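Local coordinates for protein SusD homolog (PDB 3SGH) that probably binds glycans at the outer membrane of a gut bacterium, as a SusD-like lipoprotein of a nutrient-uptake system, at residues Ala253-Tyr262 / Thr368-Asp376; Gln390-Glu398 / Lys405-Gln413. All coordinates share one frame; numbering follows the deposited sequence.

Contact 1. Residues Ala253-Tyr262 / Thr368-Asp376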
ATOM      1  N   ALA A 253      14.628  -1.274   8.526  1.00 13.38           N
ATOM      2  CA  ALA A 253      15.533  -0.257   9.011  1.00 13.35           C
ATOM      3  C   ALA A 253      15.020   1.160   8.815  1.00 13.99           C
ATOM      4  O   ALA A 253      15.239   2.043   9.641  1.00 14.24           O
ATOM      5  CB  ALA A 253      16.854  -0.397   8.207  1.00 12.68           C
ATOM      6  N   CYS A 254      14.381   1.386   7.670  1.00 13.51           N
ATOM      7  CA  CYS A 254      13.964   2.714   7.267  1.00 14.38           C
ATOM      8  C   CYS A 254      12.852   3.312   8.171  1.00 14.88           C
ATOM      9  O   CYS A 254      13.092   4.305   8.823  1.00 12.30           O
ATOM     10  CB  CYS A 254      13.503   2.672   5.807  1.00 15.29           C
ATOM     11  SG  CYS A 254      13.022   4.267   5.150  1.00 19.26           S
ATOM     12  N   LEU A 255      11.682   2.666   8.258  1.00 14.56           N
ATOM     13  CA  LEU A 255      10.637   3.172   9.135  1.00 14.15           C
ATOM     14  C   LEU A 255      11.111   3.248  10.599  1.00 13.44           C
ATOM     15  O   LEU A 255      10.850   4.246  11.286  1.00 13.87           O
ATOM     16  CB  LEU A 255       9.377   2.312   9.056  1.00 13.79           C
ATOM     17  CG  LEU A 255       8.191   2.818   9.883  1.00 13.02           C
ATOM     18  CD1 LEU A 255       7.753   4.215   9.436  1.00 13.12           C
ATOM     19  CD2 LEU A 255       7.022   1.774   9.844  1.00 14.02           C
ATOM     20  N   VAL A 256      11.803   2.226  11.082  1.00 12.44           N
ATOM     21  CA  VAL A 256      12.258   2.200  12.486  1.00 13.36           C
ATOM     22  C   VAL A 256      13.202   3.386  12.751  1.00 13.77           C
ATOM     23  O   VAL A 256      13.102   4.072  13.760  1.00 14.06           O
ATOM     24  CB  VAL A 256      12.947   0.850  12.860  1.00 13.79           C
ATOM     25  CG1 VAL A 256      13.486   0.905  14.287  1.00 15.62           C
ATOM     26  CG2 VAL A 256      11.933  -0.346  12.659  1.00 13.62           C
ATOM     27  N   SER A 257      14.149   3.628  11.848  1.00 13.29           N
ATOM     28  CA  SER A 257      15.082   4.773  11.977  1.00 14.35           C
ATOM     29  C   SER A 257      14.395   6.143  11.938  1.00 14.28           C
ATOM     30  O   SER A 257      14.737   7.064  12.718  1.00 13.55           O
ATOM     31  CB  SER A 257      16.160   4.712  10.880  1.00 14.79           C
ATOM     32  OG  SER A 257      16.979   3.585  11.117  1.00 17.81           O
ATOM     33  N   TYR A 258      13.425   6.329  11.056  1.00 14.17           N
ATOM     34  CA  TYR A 258      12.686   7.587  11.098  1.00 13.96           C
ATOM     35  C   TYR A 258      12.033   7.762  12.491  1.00 14.49           C
ATOM     36  O   TYR A 258      12.129   8.816  13.135  1.00 15.37           O
ATOM     37  CB  TYR A 258      11.582   7.616  10.060  1.00 13.89           C
ATOM     38  CG  TYR A 258      11.948   8.177   8.665  1.00 12.84           C
ATOM     39  CD1 TYR A 258      12.664   7.449   7.737  1.00 13.06           C
ATOM     40  CD2 TYR A 258      11.514   9.439   8.308  1.00 16.27           C
ATOM     41  CE1 TYR A 258      12.921   7.974   6.450  1.00 15.70           C
ATOM     42  CE2 TYR A 258      11.754   9.945   7.067  1.00 16.82           C
ATOM     43  CZ  TYR A 258      12.468   9.225   6.149  1.00 16.30           C
ATOM     44  OH  TYR A 258      12.643   9.759   4.898  1.00 19.68           O
HETATM   45  N   MSE A 259      11.361   6.716  12.954  1.00 14.33           N
HETATM   46  CA  MSE A 259      10.667   6.747  14.242  1.00 14.36           C
HETATM   47  C   MSE A 259      11.583   6.826  15.479  1.00 15.19           C
HETATM   48  O   MSE A 259      11.231   7.484  16.463  1.00 15.62           O
HETATM   49  CB  MSE A 259       9.720   5.558  14.302  1.00 14.22           C
HETATM   50  CG  MSE A 259       8.586   5.682  13.275  1.00 13.72           C
HETATM   51 SE   MSE A 259       7.390   4.174  13.299  0.75 11.46          SE
HETATM   52  CE  MSE A 259       6.402   4.645  14.928  1.00 15.09           C
ATOM     53  N   ASN A 260      12.776   6.245  15.415  1.00 14.98           N
ATOM     54  CA  ASN A 260      13.770   6.396  16.491  1.00 15.60           C
ATOM     55  C   ASN A 260      14.227   7.874  16.590  1.00 17.07           C
ATOM     56  O   ASN A 260      14.319   8.436  17.684  1.00 17.08           O
ATOM     57  CB  ASN A 260      14.978   5.486  16.282  1.00 16.32           C
ATOM     58  CG  ASN A 260      14.749   4.052  16.754  1.00 16.29           C
ATOM     59  OD1 ASN A 260      13.905   3.790  17.607  1.00 15.93           O
ATOM     60  ND2 ASN A 260      15.566   3.128  16.245  1.00 15.94           N
ATOM     61  N   GLY A 261      14.471   8.496  15.437  1.00 16.31           N
ATOM     62  CA  GLY A 261      14.893   9.902  15.389  1.00 17.31           C
ATOM     63  C   GLY A 261      13.846  10.800  16.007  1.00 17.00           C
ATOM     64  O   GLY A 261      14.180  11.767  16.695  1.00 17.82           O
ATOM     65  N   TYR A 262      12.564  10.462  15.777  1.00 16.81           N
ATOM     66  CA  TYR A 262      11.420  11.217  16.318  1.00 16.82           C
ATOM     67  C   TYR A 262      10.981  10.840  17.734  1.00 18.27           C
ATOM     68  O   TYR A 262       9.998  11.415  18.243  1.00 19.02           O
ATOM     69  CB  TYR A 262      10.205  11.008  15.415  1.00 16.04           C
ATOM     70  CG  TYR A 262      10.254  11.629  14.027  1.00 16.28           C
ATOM     71  CD1 TYR A 262      11.001  12.787  13.772  1.00 16.75           C
ATOM     72  CD2 TYR A 262       9.494  11.105  12.978  1.00 17.86           C
ATOM     73  CE1 TYR A 262      11.005  13.358  12.513  1.00 16.64           C
ATOM     74  CE2 TYR A 262       9.474  11.679  11.737  1.00 18.65           C
ATOM     75  CZ  TYR A 262      10.216  12.811  11.505  1.00 18.36           C
ATOM     76  OH  TYR A 262      10.161  13.365  10.259  1.00 17.23           O
ATOM     77  N   THR A 368      12.245  20.007  16.629  1.00 23.42           N
ATOM     78  CA  THR A 368      13.709  19.819  16.641  1.00 23.16           C
ATOM     79  C   THR A 368      14.154  18.431  16.125  1.00 22.69           C
ATOM     80  O   THR A 368      15.212  18.297  15.465  1.00 21.93           O
ATOM     81  CB  THR A 368      14.287  20.075  18.049  1.00 24.33           C
ATOM     82  OG1 THR A 368      13.674  19.225  19.019  1.00 23.96           O
ATOM     83  CG2 THR A 368      14.102  21.519  18.517  1.00 23.82           C
ATOM     84  N   SER A 369      13.373  17.405  16.446  1.00 21.37           N
ATOM     85  CA  SER A 369      13.769  16.052  16.171  1.00 21.08           C
ATOM     86  C   SER A 369      13.764  15.750  14.670  1.00 21.00           C
ATOM     87  O   SER A 369      12.841  16.136  13.964  1.00 20.95           O
ATOM     88  CB  SER A 369      12.856  15.048  16.899  1.00 21.25           C
ATOM     89  OG  SER A 369      12.905  15.194  18.303  1.00 22.49           O
ATOM     90  N   ILE A 370      14.791  15.055  14.200  1.00 19.55           N
ATOM     91  CA  ILE A 370      14.867  14.717  12.772  1.00 19.72           C
ATOM     92  C   ILE A 370      14.974  13.215  12.573  1.00 19.11           C
ATOM     93  O   ILE A 370      15.311  12.477  13.505  1.00 19.00           O
ATOM     94  CB  ILE A 370      16.044  15.437  12.096  1.00 21.22           C
ATOM     95  CG1 ILE A 370      17.379  15.005  12.689  1.00 22.54           C
ATOM     96  CG2 ILE A 370      15.811  16.996  12.216  1.00 23.42           C
ATOM     97  CD1 ILE A 370      18.575  15.801  12.160  1.00 25.96           C
ATOM     98  N   PRO A 371      14.669  12.741  11.368  1.00 19.00           N
ATOM     99  CA  PRO A 371      14.701  11.302  11.132  1.00 17.69           C
ATOM    100  C   PRO A 371      16.094  10.726  11.421  1.00 17.82           C
ATOM    101  O   PRO A 371      17.114  11.346  11.148  1.00 18.47           O
ATOM    102  CB  PRO A 371      14.241  11.189   9.660  1.00 17.33           C
ATOM    103  CG  PRO A 371      13.426  12.433   9.448  1.00 17.82           C
ATOM    104  CD  PRO A 371      14.069  13.479  10.233  1.00 18.61           C
ATOM    105  N   GLY A 372      16.120   9.563  12.053  1.00 17.25           N
ATOM    106  CA  GLY A 372      17.350   8.950  12.540  1.00 16.80           C
ATOM    107  C   GLY A 372      18.151   8.258  11.463  1.00 17.95           C
ATOM    108  O   GLY A 372      17.607   7.767  10.451  1.00 17.84           O
ATOM    109  N   ASN A 373      19.454   8.216  11.675  1.00 17.76           N
ATOM    110  CA  ASN A 373      20.309   7.412  10.815  1.00 18.17           C
ATOM    111  C   ASN A 373      20.192   5.977  11.272  1.00 18.82           C
ATOM    112  O   ASN A 373      19.737   5.721  12.387  1.00 19.37           O
ATOM    113  CB  ASN A 373      21.753   7.896  10.916  1.00 19.32           C
ATOM    114  CG  ASN A 373      21.901   9.299  10.441  1.00 19.26           C
ATOM    115  OD1 ASN A 373      21.252   9.693   9.497  1.00 19.76           O
ATOM    116  ND2 ASN A 373      22.762  10.065  11.097  1.00 21.30           N
ATOM    117  N   TYR A 374      20.622   5.049  10.429  1.00 17.98           N
ATOM    118  CA  TYR A 374      20.525   3.650  10.750  1.00 17.52           C
ATOM    119  C   TYR A 374      21.904   3.085  10.997  1.00 17.31           C
ATOM    120  O   TYR A 374      22.798   3.321  10.195  1.00 16.32           O
ATOM    121  CB  TYR A 374      19.926   2.909   9.559  1.00 17.39           C
ATOM    122  CG  TYR A 374      19.921   1.420   9.766  1.00 16.44           C
ATOM    123  CD1 TYR A 374      19.095   0.835  10.716  1.00 15.92           C
ATOM    124  CD2 TYR A 374      20.716   0.593   8.990  1.00 17.12           C
ATOM    125  CE1 TYR A 374      19.104  -0.530  10.916  1.00 16.52           C
ATOM    126  CE2 TYR A 374      20.715  -0.786   9.174  1.00 17.40           C
ATOM    127  CZ  TYR A 374      19.897  -1.337  10.142  1.00 15.86           C
ATOM    128  OH  TYR A 374      19.893  -2.691  10.341  1.00 17.73           O
ATOM    129  N   VAL A 375      22.055   2.337  12.084  1.00 17.96           N
ATOM    130  CA  VAL A 375      23.272   1.561  12.335  1.00 18.74           C
ATOM    131  C   VAL A 375      22.862   0.122  12.555  1.00 17.40           C
ATOM    132  O   VAL A 375      21.814  -0.168  13.166  1.00 16.73           O
ATOM    133  CB  VAL A 375      24.099   2.084  13.527  1.00 20.15           C
ATOM    134  CG1 VAL A 375      24.774   3.443  13.172  1.00 22.20           C
ATOM    135  CG2 VAL A 375      23.250   2.206  14.769  1.00 23.01           C
ATOM    136  N   ASP A 376      23.687  -0.784  12.042  1.00 16.54           N
ATOM    137  CA  ASP A 376      23.509  -2.196  12.248  1.00 15.96           C
ATOM    138  C   ASP A 376      24.703  -2.752  13.001  1.00 15.80           C
ATOM    139  O   ASP A 376      25.699  -3.183  12.398  1.00 16.65           O
ATOM    140  CB  ASP A 376      23.302  -2.909  10.941  1.00 15.72           C
ATOM    141  CG  ASP A 376      22.937  -4.393  11.139  1.00 14.23           C
ATOM    142  OD1 ASP A 376      22.960  -4.888  12.320  1.00 17.32           O
ATOM    143  OD2 ASP A 376      22.646  -5.082  10.118  1.00 15.81           O
TER
HETATM  144  O   HOH W   1      16.469  13.862  16.319  1.00 28.32           O
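Pro-371 lies across the rings of Tyr-258 and Tyr-262, and each tyrosine is met in a different way. Pro-371 CB sits over one face of the Tyr-258 ring in a CH-pi contact, 3.9 Å from the centroid. Pro-371 CG lies 3.5 Å from Tyr-262 OH. That hydroxyl has its own polar partner, the carbonyl of Ile-393. The Tyr-262 ring also turns its edge to the backbone, with CE1 3.6 Å from Ser-369 O in the ring plane.

Ser-257 holds the middle of the contact. Its carbonyl oxygen takes two N-H groups, from opposite faces of its plane. One is the helical bond from Gly-261 N. The other comes from the loop: Gly-372 N lies 2.9 Å from Ser-257 O, in a rather bent bond (134°) from above the carbonyl plane. The Ser-257 side chain folds back beside its own backbone N (chi1 -67°), and OG gives a 2.8 Å hydrogen bond to Ala-253 O. OG also rests at the edge of the Tyr-374 ring. Ala-253 CB lies over the centre of that ring, 3.5 Å from the centroid.

The backbones come very close at Gly-261. Its CA approaches Ile-370 O at 3.2 Å, and a CB would collide with the loop there. Water 1 bridges Gly-261 O and Ile-370 N. The irregular segment 368-376 runs extended along one side of the short helix 253-261, a loop-on-helix contact in the mainly helical SusD-like fold, an alpha-alpha superhelix.

Contact 2. Residues Gln390-Glu398 / Lys405-Gln413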
ATOM      1  N   GLN A 390      18.309  10.584   4.483  1.00 19.01           N
ATOM      2  CA  GLN A 390      18.410  11.718   3.623  1.00 19.86           C
ATOM      3  C   GLN A 390      17.327  12.730   3.936  1.00 19.07           C
ATOM      4  O   GLN A 390      17.381  13.821   3.390  1.00 18.61           O
ATOM      5  CB  GLN A 390      18.419  11.308   2.157  1.00 21.89           C
ATOM      6  CG  GLN A 390      19.651  10.465   1.821  1.00 26.07           C
ATOM      7  CD  GLN A 390      19.854  10.255   0.315  1.00 35.20           C
ATOM      8  OE1 GLN A 390      19.053  10.712  -0.515  1.00 38.27           O
ATOM      9  NE2 GLN A 390      20.938   9.562  -0.036  1.00 35.73           N
ATOM     10  N   SER A 391      16.417  12.404   4.862  1.00 17.67           N
ATOM     11  CA  SER A 391      15.427  13.375   5.327  1.00 17.97           C
ATOM     12  C   SER A 391      15.835  14.138   6.583  1.00 18.73           C
ATOM     13  O   SER A 391      16.416  13.568   7.521  1.00 18.66           O
ATOM     14  CB  SER A 391      14.101  12.661   5.593  1.00 17.49           C
ATOM     15  OG  SER A 391      13.060  13.568   5.880  1.00 17.69           O
ATOM     16  N   SER A 392      15.494  15.425   6.627  1.00 19.35           N
ATOM     17  CA  SER A 392      15.713  16.233   7.811  0.70 19.56           C
ATOM     18  C   SER A 392      14.406  16.809   8.316  1.00 19.57           C
ATOM     19  O   SER A 392      14.414  17.740   9.164  1.00 19.39           O
ATOM     20  CB  SER A 392      16.687  17.353   7.466  0.70 19.94           C
ATOM     21  OG  SER A 392      16.308  18.030   6.269  0.70 24.27           O
ATOM     22  N   ILE A 393      13.290  16.260   7.813  1.00 18.21           N
ATOM     23  CA  ILE A 393      11.972  16.846   8.057  1.00 17.93           C
ATOM     24  C   ILE A 393      11.546  16.679   9.514  1.00 18.85           C
ATOM     25  O   ILE A 393      11.602  15.588  10.086  1.00 18.04           O
ATOM     26  CB  ILE A 393      10.904  16.325   7.029  1.00 18.64           C
ATOM     27  CG1 ILE A 393       9.771  17.330   6.806  1.00 17.61           C
ATOM     28  CG2 ILE A 393      10.368  14.949   7.413  1.00 18.31           C
ATOM     29  CD1 ILE A 393      10.208  18.680   6.081  1.00 21.68           C
ATOM     30  N   THR A 394      11.104  17.775  10.122  1.00 18.32           N
ATOM     31  CA  THR A 394      10.663  17.772  11.494  1.00 18.76           C
ATOM     32  C   THR A 394       9.151  17.629  11.564  1.00 18.65           C
ATOM     33  O   THR A 394       8.463  17.751  10.561  1.00 18.50           O
ATOM     34  CB  THR A 394      11.107  19.096  12.198  1.00 18.69           C
ATOM     35  OG1 THR A 394      10.595  20.216  11.466  1.00 20.82           O
ATOM     36  CG2 THR A 394      12.634  19.167  12.271  1.00 22.02           C
ATOM     37  N   ILE A 395       8.621  17.392  12.759  1.00 19.04           N
ATOM     38  CA  ILE A 395       7.203  17.083  12.918  1.00 17.90           C
ATOM     39  C   ILE A 395       6.267  18.279  12.949  1.00 19.33           C
ATOM     40  O   ILE A 395       5.256  18.313  12.232  1.00 18.45           O
ATOM     41  CB  ILE A 395       6.975  16.292  14.222  1.00 18.79           C
ATOM     42  CG1 ILE A 395       7.799  14.971  14.235  1.00 19.50           C
ATOM     43  CG2 ILE A 395       5.434  16.018  14.457  1.00 18.37           C
ATOM     44  CD1 ILE A 395       8.127  14.492  15.645  1.00 18.95           C
ATOM     45  N   LYS A 396       6.596  19.272  13.783  1.00 19.67           N
ATOM     46  CA  LYS A 396       5.717  20.441  13.960  0.50 20.53           C
ATOM     47  C   LYS A 396       5.449  21.129  12.637  1.00 19.82           C
ATOM     48  O   LYS A 396       6.377  21.413  11.873  1.00 19.71           O
ATOM     49  CB  LYS A 396       6.328  21.464  14.928  0.50 21.02           C
ATOM     50  CG  LYS A 396       5.454  22.705  15.232  0.50 23.55           C
ATOM     51  CD  LYS A 396       6.319  23.966  15.324  0.50 26.78           C
ATOM     52  CE  LYS A 396       5.708  25.054  16.210  0.50 27.67           C
ATOM     53  NZ  LYS A 396       4.267  25.355  15.913  0.50 27.55           N
ATOM     54  N   TRP A 397       4.184  21.403  12.381  1.00 19.82           N
ATOM     55  CA  TRP A 397       3.765  22.122  11.193  1.00 21.29           C
ATOM     56  C   TRP A 397       4.334  23.540  11.186  1.00 23.48           C
ATOM     57  O   TRP A 397       4.307  24.234  12.208  1.00 23.23           O
ATOM     58  CB  TRP A 397       2.257  22.198  11.079  1.00 20.51           C
ATOM     59  CG  TRP A 397       1.870  22.730   9.746  1.00 20.54           C
ATOM     60  CD1 TRP A 397       1.558  24.019   9.430  1.00 22.37           C
ATOM     61  CD2 TRP A 397       1.824  21.995   8.526  1.00 20.91           C
ATOM     62  NE1 TRP A 397       1.301  24.120   8.089  1.00 22.38           N
ATOM     63  CE2 TRP A 397       1.457  22.885   7.515  1.00 21.77           C
ATOM     64  CE3 TRP A 397       2.038  20.657   8.193  1.00 21.89           C
ATOM     65  CZ2 TRP A 397       1.320  22.487   6.206  1.00 20.29           C
ATOM     66  CZ3 TRP A 397       1.897  20.271   6.902  1.00 23.28           C
ATOM     67  CH2 TRP A 397       1.546  21.173   5.921  1.00 22.84           C
ATOM     68  N   GLU A 398       4.869  23.916  10.030  1.00 24.80           N
ATOM     69  CA  GLU A 398       5.440  25.233   9.810  0.50 26.60           C
ATOM     70  C   GLU A 398       4.722  25.908   8.641  1.00 27.39           C
ATOM     71  O   GLU A 398       4.885  25.498   7.502  1.00 25.84           O
ATOM     72  CB  GLU A 398       6.926  25.088   9.516  0.50 26.90           C
ATOM     73  CG  GLU A 398       7.683  24.282  10.575  0.50 28.45           C
ATOM     74  CD  GLU A 398       9.181  24.352  10.425  0.50 29.70           C
ATOM     75  OE1 GLU A 398       9.666  24.078   9.305  0.50 32.90           O
ATOM     76  OE2 GLU A 398       9.865  24.645  11.437  0.50 28.66           O
ATOM     77  N   LYS A 405       8.951  21.119   1.385  1.00 20.63           N
ATOM     78  CA  LYS A 405       9.022  20.751   2.818  0.50 20.37           C
ATOM     79  C   LYS A 405       7.639  20.413   3.387  1.00 19.81           C
ATOM     80  O   LYS A 405       7.463  19.424   4.137  1.00 19.24           O
ATOM     81  CB  LYS A 405       9.651  21.880   3.643  0.50 20.81           C
ATOM     82  CG  LYS A 405      11.178  21.839   3.599  0.50 22.89           C
ATOM     83  CD  LYS A 405      11.840  23.171   3.966  0.50 25.26           C
ATOM     84  CE  LYS A 405      12.129  23.299   5.451  0.50 26.13           C
ATOM     85  NZ  LYS A 405      13.270  24.208   5.742  0.50 26.26           N
ATOM     86  N   LYS A 406       6.635  21.230   3.020  1.00 19.55           N
ATOM     87  CA  LYS A 406       5.254  20.934   3.442  1.00 18.58           C
ATOM     88  C   LYS A 406       4.816  19.572   2.922  1.00 18.35           C
ATOM     89  O   LYS A 406       4.170  18.807   3.649  1.00 18.70           O
ATOM     90  CB  LYS A 406       4.272  22.006   2.964  1.00 19.01           C
ATOM     91  CG  LYS A 406       4.525  23.387   3.599  1.00 19.70           C
ATOM     92  CD  LYS A 406       3.339  24.320   3.329  1.00 21.20           C
ATOM     93  CE  LYS A 406       3.397  25.590   4.138  1.00 24.52           C
ATOM     94  NZ  LYS A 406       2.323  26.542   3.657  1.00 22.55           N
ATOM     95  N   LEU A 407       5.145  19.277   1.681  1.00 17.25           N
ATOM     96  CA  LEU A 407       4.752  17.990   1.093  1.00 17.29           C
ATOM     97  C   LEU A 407       5.463  16.832   1.774  1.00 17.10           C
ATOM     98  O   LEU A 407       4.823  15.812   2.108  1.00 16.68           O
ATOM     99  CB  LEU A 407       5.018  18.008  -0.396  1.00 17.52           C
ATOM    100  CG  LEU A 407       4.528  16.788  -1.180  1.00 17.60           C
ATOM    101  CD1 LEU A 407       3.042  16.582  -1.012  1.00 15.55           C
ATOM    102  CD2 LEU A 407       4.930  16.877  -2.695  1.00 18.10           C
ATOM    103  N   GLU A 408       6.774  16.973   1.996  1.00 18.00           N
ATOM    104  CA  GLU A 408       7.537  15.896   2.628  1.00 17.35           C
ATOM    105  C   GLU A 408       7.026  15.645   4.050  1.00 16.80           C
ATOM    106  O   GLU A 408       6.919  14.492   4.478  1.00 16.09           O
ATOM    107  CB  GLU A 408       9.024  16.207   2.655  1.00 18.03           C
ATOM    108  CG  GLU A 408       9.834  15.055   3.263  1.00 18.42           C
ATOM    109  CD  GLU A 408      11.333  15.202   3.236  1.00 19.53           C
ATOM    110  OE1 GLU A 408      11.861  16.284   2.868  1.00 18.56           O
ATOM    111  OE2 GLU A 408      11.994  14.165   3.576  1.00 17.75           O
ATOM    112  N   ARG A 409       6.669  16.714   4.742  1.00 16.42           N
ATOM    113  CA  ARG A 409       6.108  16.602   6.070  1.00 17.08           C
ATOM    114  C   ARG A 409       4.801  15.803   6.065  1.00 16.05           C
ATOM    115  O   ARG A 409       4.651  14.826   6.824  1.00 15.89           O
ATOM    116  CB  ARG A 409       5.870  17.996   6.651  1.00 16.86           C
ATOM    117  CG  ARG A 409       5.326  17.980   8.055  1.00 19.44           C
ATOM    118  CD  ARG A 409       5.457  19.340   8.731  1.00 21.17           C
ATOM    119  NE  ARG A 409       6.846  19.600   9.097  1.00 20.95           N
ATOM    120  CZ  ARG A 409       7.662  20.523   8.590  1.00 22.77           C
ATOM    121  NH1 ARG A 409       7.261  21.410   7.678  1.00 23.49           N
ATOM    122  NH2 ARG A 409       8.903  20.590   9.050  1.00 23.43           N
ATOM    123  N   VAL A 410       3.865  16.211   5.199  1.00 15.78           N
ATOM    124  CA  VAL A 410       2.612  15.468   5.048  1.00 15.39           C
ATOM    125  C   VAL A 410       2.848  13.971   4.721  1.00 14.69           C
ATOM    126  O   VAL A 410       2.314  13.071   5.365  1.00 14.91           O
ATOM    127  CB  VAL A 410       1.698  16.161   4.035  1.00 15.73           C
ATOM    128  CG1 VAL A 410       0.530  15.286   3.577  1.00 16.06           C
ATOM    129  CG2 VAL A 410       1.205  17.523   4.613  1.00 14.76           C
ATOM    130  N   LEU A 411       3.609  13.702   3.660  1.00 14.38           N
ATOM    131  CA  LEU A 411       3.811  12.336   3.217  1.00 14.37           C
ATOM    132  C   LEU A 411       4.652  11.470   4.147  1.00 15.27           C
ATOM    133  O   LEU A 411       4.431  10.252   4.226  1.00 16.06           O
ATOM    134  CB  LEU A 411       4.388  12.321   1.798  1.00 14.31           C
ATOM    135  CG  LEU A 411       3.440  12.957   0.810  1.00 17.38           C
ATOM    136  CD1 LEU A 411       4.033  12.830  -0.597  1.00 14.05           C
ATOM    137  CD2 LEU A 411       2.063  12.319   0.896  1.00 15.19           C
ATOM    138  N   THR A 412       5.577  12.063   4.883  1.00 15.54           N
ATOM    139  CA  THR A 412       6.311  11.308   5.917  1.00 14.70           C
ATOM    140  C   THR A 412       5.397  10.845   7.065  1.00 15.14           C
ATOM    141  O   THR A 412       5.439   9.660   7.467  1.00 14.87           O
ATOM    142  CB  THR A 412       7.526  12.107   6.441  1.00 15.09           C
ATOM    143  OG1 THR A 412       8.377  12.410   5.330  1.00 15.06           O
ATOM    144  CG2 THR A 412       8.338  11.283   7.482  1.00 15.29           C
ATOM    145  N   GLN A 413       4.616  11.756   7.658  1.00 14.39           N
ATOM    146  CA  GLN A 413       3.665  11.352   8.712  1.00 14.73           C
ATOM    147  C   GLN A 413       2.575  10.426   8.140  1.00 15.04           C
ATOM    148  O   GLN A 413       2.132   9.502   8.799  1.00 15.25           O
ATOM    149  CB  GLN A 413       3.067  12.550   9.439  1.00 15.16           C
ATOM    150  CG  GLN A 413       4.074  13.255  10.302  1.00 16.23           C
ATOM    151  CD  GLN A 413       4.524  12.396  11.494  1.00 15.67           C
ATOM    152  OE1 GLN A 413       3.762  11.619  11.996  1.00 15.60           O
ATOM    153  NE2 GLN A 413       5.773  12.528  11.902  1.00 15.81           N
TER
HETATM  154  O   HOH W   2      14.108  16.854   4.428  1.00 20.98           O
HETATM  155  O   HOH W   3       0.439  26.297   6.041  1.00 34.76           O
HETATM  156  O   HOH W   4       4.636  22.680   7.200  1.00 21.41           O
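Arg-409 grips Thr-394 side-on with two nitrogens. Arg-409 NE donates to Thr-394 O at 2.9 Å in a fairly straight bond (155°), with the oxygen close to the guanidinium plane. Arg-409 NH2 donates to Thr-394 OG1 at 3.0 Å, tilted from that plane. The chain bends at chi3 (-74°), which turns the guanidinium this way. Ile-393 CD1 covers one face of the group, and Lys-396 O meets the opposite face, 3.3 Å above the plane. Glu-398 OE1 makes a long salt bridge to Arg-409 NH2 at 3.6 Å, the two planes well turned from each other. A leucine in place of Arg-409 has no side-chain N-H groups, and is likely to leave the carbonyl and hydroxyl oxygens of Thr-394 without these donors and the Glu-398 carboxylate without its mate.

Trp-397 packs beside the same arginine, its ring plane 74° from the guanidinium. Its CE3 touches Arg-409 CD at 3.7 Å. The ring edge meets Val-410, with CZ3 3.6 Å from CG2. Water 4 sits over the ring face and joins Arg-409 NH1 to Glu-398 N. Water 3 links Trp-397 NE1 to Lys-406 NZ, which also donates to the carbonyl of Asp-399.

At the other end, Ser-391 OG donates to Glu-408 OE2 at 2.6 Å, from above the carboxylate plane. Arg-436 salt-bridges the same oxygen. Ile-393 CG2 lies 3.8 Å from Thr-412 OG1, which donates a hydrogen bond to Glu-408 O.

Helix 340-354 touches Trp-397, Arg-409 and Gln-413, helix 319-331 meets Lys-406 and Leu-407, and Tyr-258 of helix 253-261 reaches Ser-391 and Thr-412.

In the fold
Both contacts set parts of the long connection between helices 360-364 and 403-417 against a helix. Contact 1 uses helix 253-261, over a hundred residues back. Contact 2 uses helix 403-417, the next one along the chain. Contact 1 is partly buried and joins mostly by backbone, proline and aromatic packing, with one direct hydrogen bond across it. Contact 2 is more buried and more polar, with an arginine and carboxylates; both contacts have bridging water. Their centres are 14 Å apart, and they meet through the Tyr-262 hydroxyl on the Ile-393 carbonyl and the packing of Pro-371 and Tyr-258 beside it. Two helices distant in sequence are thus joined through one connection.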